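Putative yopH targeting protein (Yersinia pestis, PDB 4GF3) probably acts as a type III secretion chaperone of the CesT family, binding the effector YopH and helping to target it for secretion. Local coordinates at residues K34-H39 with A50-G55. Numbering follows the deposited sequence.
Sequences KIWVVH and AFMRAG
Phe-51 lays one ring face against His-39, whose CB sits 3.7 Å from the ring centroid and 17° off its normal, a CH-pi contact; the two rings, tilted by 29°, barely overlap. Their backbones form an antiparallel hydrogen-bonded pair: His-39 N donates to Phe-51 O at 2.7 Å, almost straight at 174°, and Phe-51 N returns a bond to His-39 O at 2.9 Å. Beyond this pair the strands splay (Val-37 CA to Arg-53 CA 7.5 Å, against 5.2 Å between His-39 CA and Phe-51 CA), and two waters bridge them, one from Val-37 O to Arg-53 N, the other from Val-37 N to Arg-53 O. On the other sheet face, with Trp-36 and Val-38, Met-52 bends at chi3, bringing CE to 3.4 Å from Trp-36 CE3, while Ile-35 CD1 lies over the opposite indole face. Met-52 SD, 4.2 Å from Val-38 CG2, makes an oblique Met-aromatic contact with the indole. His-39 NE2 hydrogen-bonds an acidic side chain of another protein's chain, and an apolar one of that chain packs on Phe-51, consistent with effector binding here. Val-38, Ala-50 and Met-52 meet helix 102-118, and the hairpin lies between strands 28-32 and 88-96.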
ATOM      1  N   LYS A  34      -5.986  -6.243 -12.075  1.00 32.70           N
ATOM      2  CA  LYS A  34      -5.457  -7.589 -12.282  1.00 33.19           C
ATOM      3  C   LYS A  34      -3.965  -7.694 -12.129  1.00 33.70           C
ATOM      4  O   LYS A  34      -3.489  -8.815 -12.031  1.00 34.13           O
ATOM      5  CB  LYS A  34      -5.796  -8.131 -13.695  1.00 35.43           C
ATOM      6  CG  LYS A  34      -7.210  -7.949 -14.177  1.00 37.78           C
ATOM      7  CD  LYS A  34      -8.177  -8.731 -13.339  1.00 38.37           C
ATOM      8  CE  LYS A  34      -9.571  -8.600 -13.841  1.00 40.41           C
ATOM      9  NZ  LYS A  34     -10.372  -9.527 -12.995  1.00 41.55           N
ATOM     10  N   ILE A  35      -3.211  -6.596 -12.130  1.00 34.21           N
ATOM     11  CA  ILE A  35      -1.747  -6.714 -12.167  1.00 35.72           C
ATOM     12  C   ILE A  35      -0.988  -6.106 -10.990  1.00 34.16           C
ATOM     13  O   ILE A  35       0.052  -6.620 -10.603  1.00 33.99           O
ATOM     14  CB  ILE A  35      -1.105  -6.239 -13.508  1.00 40.38           C
ATOM     15  CG1 ILE A  35      -1.138  -4.712 -13.664  1.00 43.80           C
ATOM     16  CG2 ILE A  35      -1.688  -6.994 -14.727  1.00 42.28           C
ATOM     17  CD1 ILE A  35       0.194  -4.101 -14.119  1.00 46.88           C
ATOM     18  N   TRP A  36      -1.430  -4.975 -10.446  1.00 30.92           N
ATOM     19  CA  TRP A  36      -0.739  -4.393  -9.357  1.00 29.57           C
ATOM     20  C   TRP A  36      -1.262  -4.972  -8.035  1.00 24.48           C
ATOM     21  O   TRP A  36      -2.452  -5.229  -7.861  1.00 24.43           O
ATOM     22  CB  TRP A  36      -0.992  -2.892  -9.233  1.00 32.80           C
ATOM     23  CG  TRP A  36      -0.609  -1.971 -10.363  1.00 38.87           C
ATOM     24  CD1 TRP A  36      -1.452  -1.069 -10.972  1.00 44.51           C
ATOM     25  CD2 TRP A  36       0.693  -1.727 -10.906  1.00 37.81           C
ATOM     26  NE1 TRP A  36      -0.761  -0.319 -11.883  1.00 44.37           N
ATOM     27  CE2 TRP A  36       0.551  -0.705 -11.877  1.00 43.05           C
ATOM     28  CE3 TRP A  36       1.942  -2.299 -10.713  1.00 36.86           C
ATOM     29  CZ2 TRP A  36       1.617  -0.234 -12.644  1.00 42.68           C
ATOM     30  CZ3 TRP A  36       2.998  -1.845 -11.480  1.00 38.96           C
ATOM     31  CH2 TRP A  36       2.823  -0.825 -12.450  1.00 41.78           C
ATOM     32  N   VAL A  37      -0.384  -5.015  -7.055  1.00 22.87           N
ATOM     33  CA  VAL A  37      -0.765  -5.517  -5.736  1.00 20.65           C
ATOM     34  C   VAL A  37      -0.277  -4.577  -4.659  1.00 19.03           C
ATOM     35  O   VAL A  37       0.916  -4.292  -4.545  1.00 18.10           O
ATOM     36  CB  VAL A  37      -0.207  -6.972  -5.509  1.00 20.70           C
ATOM     37  CG1 VAL A  37      -0.596  -7.448  -4.139  1.00 20.72           C
ATOM     38  CG2 VAL A  37      -0.734  -7.920  -6.545  1.00 22.34           C
ATOM     39  N   VAL A  38      -1.212  -4.085  -3.833  1.00 18.48           N
ATOM     40  CA  VAL A  38      -0.892  -3.302  -2.710  1.00 17.69           C
ATOM     41  C   VAL A  38      -1.017  -4.237  -1.531  1.00 17.95           C
ATOM     42  O   VAL A  38      -2.045  -4.842  -1.274  1.00 19.34           O
ATOM     43  CB  VAL A  38      -1.833  -2.086  -2.531  1.00 17.19           C
ATOM     44  CG1 VAL A  38      -1.639  -1.452  -1.188  1.00 16.93           C
ATOM     45  CG2 VAL A  38      -1.548  -0.987  -3.573  1.00 19.25           C
ATOM     46  N   HIS A  39       0.065  -4.313  -0.790  1.00 18.33           N
ATOM     47  CA  HIS A  39       0.173  -5.150   0.415  1.00 17.48           C
ATOM     48  C   HIS A  39      -0.022  -4.316   1.665  1.00 16.57           C
ATOM     49  O   HIS A  39       0.395  -3.148   1.751  1.00 16.94           O
ATOM     50  CB  HIS A  39       1.567  -5.764   0.468  1.00 16.80           C
ATOM     51  CG  HIS A  39       1.858  -6.666  -0.674  1.00 18.54           C
ATOM     52  ND1 HIS A  39       1.412  -7.967  -0.720  1.00 18.70           N
ATOM     53  CD2 HIS A  39       2.514  -6.447  -1.843  1.00 18.40           C
ATOM     54  CE1 HIS A  39       1.806  -8.513  -1.849  1.00 20.55           C
ATOM     55  NE2 HIS A  39       2.453  -7.599  -2.549  1.00 19.25           N
ATOM     56  N   ALA A  50       1.440   0.071   3.983  1.00 16.96           N
ATOM     57  CA  ALA A  50       0.842  -0.261   2.725  1.00 17.09           C
ATOM     58  C   ALA A  50       1.919  -0.053   1.675  1.00 17.20           C
ATOM     59  O   ALA A  50       2.674   0.953   1.684  1.00 16.26           O
ATOM     60  CB  ALA A  50      -0.347   0.624   2.450  1.00 17.24           C
ATOM     61  N   PHE A  51       2.099  -1.040   0.835  1.00 17.13           N
ATOM     62  CA  PHE A  51       3.241  -0.992  -0.115  1.00 17.13           C
ATOM     63  C   PHE A  51       3.020  -1.820  -1.357  1.00 17.11           C
ATOM     64  O   PHE A  51       2.224  -2.791  -1.345  1.00 16.87           O
ATOM     65  CB  PHE A  51       4.584  -1.372   0.579  1.00 17.56           C
ATOM     66  CG  PHE A  51       4.700  -2.805   0.968  1.00 16.78           C
ATOM     67  CD1 PHE A  51       5.305  -3.742   0.101  1.00 18.47           C
ATOM     68  CD2 PHE A  51       4.211  -3.244   2.183  1.00 16.26           C
ATOM     69  CE1 PHE A  51       5.413  -5.057   0.456  1.00 18.47           C
ATOM     70  CE2 PHE A  51       4.371  -4.562   2.558  1.00 18.01           C
ATOM     71  CZ  PHE A  51       4.974  -5.466   1.698  1.00 17.88           C
ATOM     72  N   MET A  52       3.742  -1.459  -2.418  1.00 17.17           N
ATOM     73  CA  MET A  52       3.655  -2.153  -3.703  1.00 18.60           C
ATOM     74  C   MET A  52       5.005  -2.117  -4.434  1.00 19.53           C
ATOM     75  O   MET A  52       5.800  -1.137  -4.310  1.00 21.02           O
ATOM     76  CB  MET A  52       2.533  -1.572  -4.565  1.00 20.80           C
ATOM     77  CG  MET A  52       2.714  -0.175  -5.073  1.00 23.01           C
ATOM     78  SD  MET A  52       1.420   0.228  -6.241  1.00 27.01           S
ATOM     79  CE  MET A  52       1.910  -0.653  -7.719  1.00 28.53           C
ATOM     80  N   ARG A  53       5.263  -3.170  -5.192  1.00 20.77           N
ATOM     81  CA  ARG A  53       6.360  -3.168  -6.149  1.00 22.54           C
ATOM     82  C   ARG A  53       5.827  -2.580  -7.447  1.00 22.20           C
ATOM     83  O   ARG A  53       4.803  -3.016  -7.999  1.00 22.61           O
ATOM     84  CB  ARG A  53       6.943  -4.569  -6.368  1.00 24.52           C
ATOM     85  CG  ARG A  53       8.193  -4.657  -7.295  1.00 28.23           C
ATOM     86  CD  ARG A  53       8.916  -5.993  -7.075  1.00 32.23           C
ATOM     87  NE  ARG A  53      10.098  -6.254  -7.931  1.00 36.69           N
ATOM     88  CZ  ARG A  53      10.053  -6.852  -9.120  1.00 41.60           C
ATOM     89  NH1 ARG A  53       8.881  -7.199  -9.649  1.00 42.25           N
ATOM     90  NH2 ARG A  53      11.179  -7.078  -9.820  1.00 46.73           N
ATOM     91  N   ALA A  54       6.534  -1.584  -7.942  1.00 22.36           N
ATOM     92  CA  ALA A  54       6.237  -1.014  -9.226  1.00 23.91           C
ATOM     93  C   ALA A  54       7.324  -1.417 -10.271  1.00 26.03           C
ATOM     94  O   ALA A  54       8.048  -2.438 -10.091  1.00 27.27           O
ATOM     95  CB  ALA A  54       6.089   0.493  -9.063  1.00 23.11           C
ATOM     96  N   GLY A  55       7.497  -0.597 -11.309  1.00 25.55           N
ATOM     97  CA  GLY A  55       8.373  -0.943 -12.452  1.00 27.47           C
ATOM     98  C   GLY A  55       9.831  -0.615 -12.223  1.00 26.88           C
ATOM     99  O   GLY A  55      10.212  -0.020 -11.193  1.00 26.47           O
TER
HETATM  100  O   HOH W   1       3.354  -5.255  -5.209  1.00 18.78           O
HETATM  101  O   HOH W   2       2.593  -4.663  -7.810  1.00 21.74           O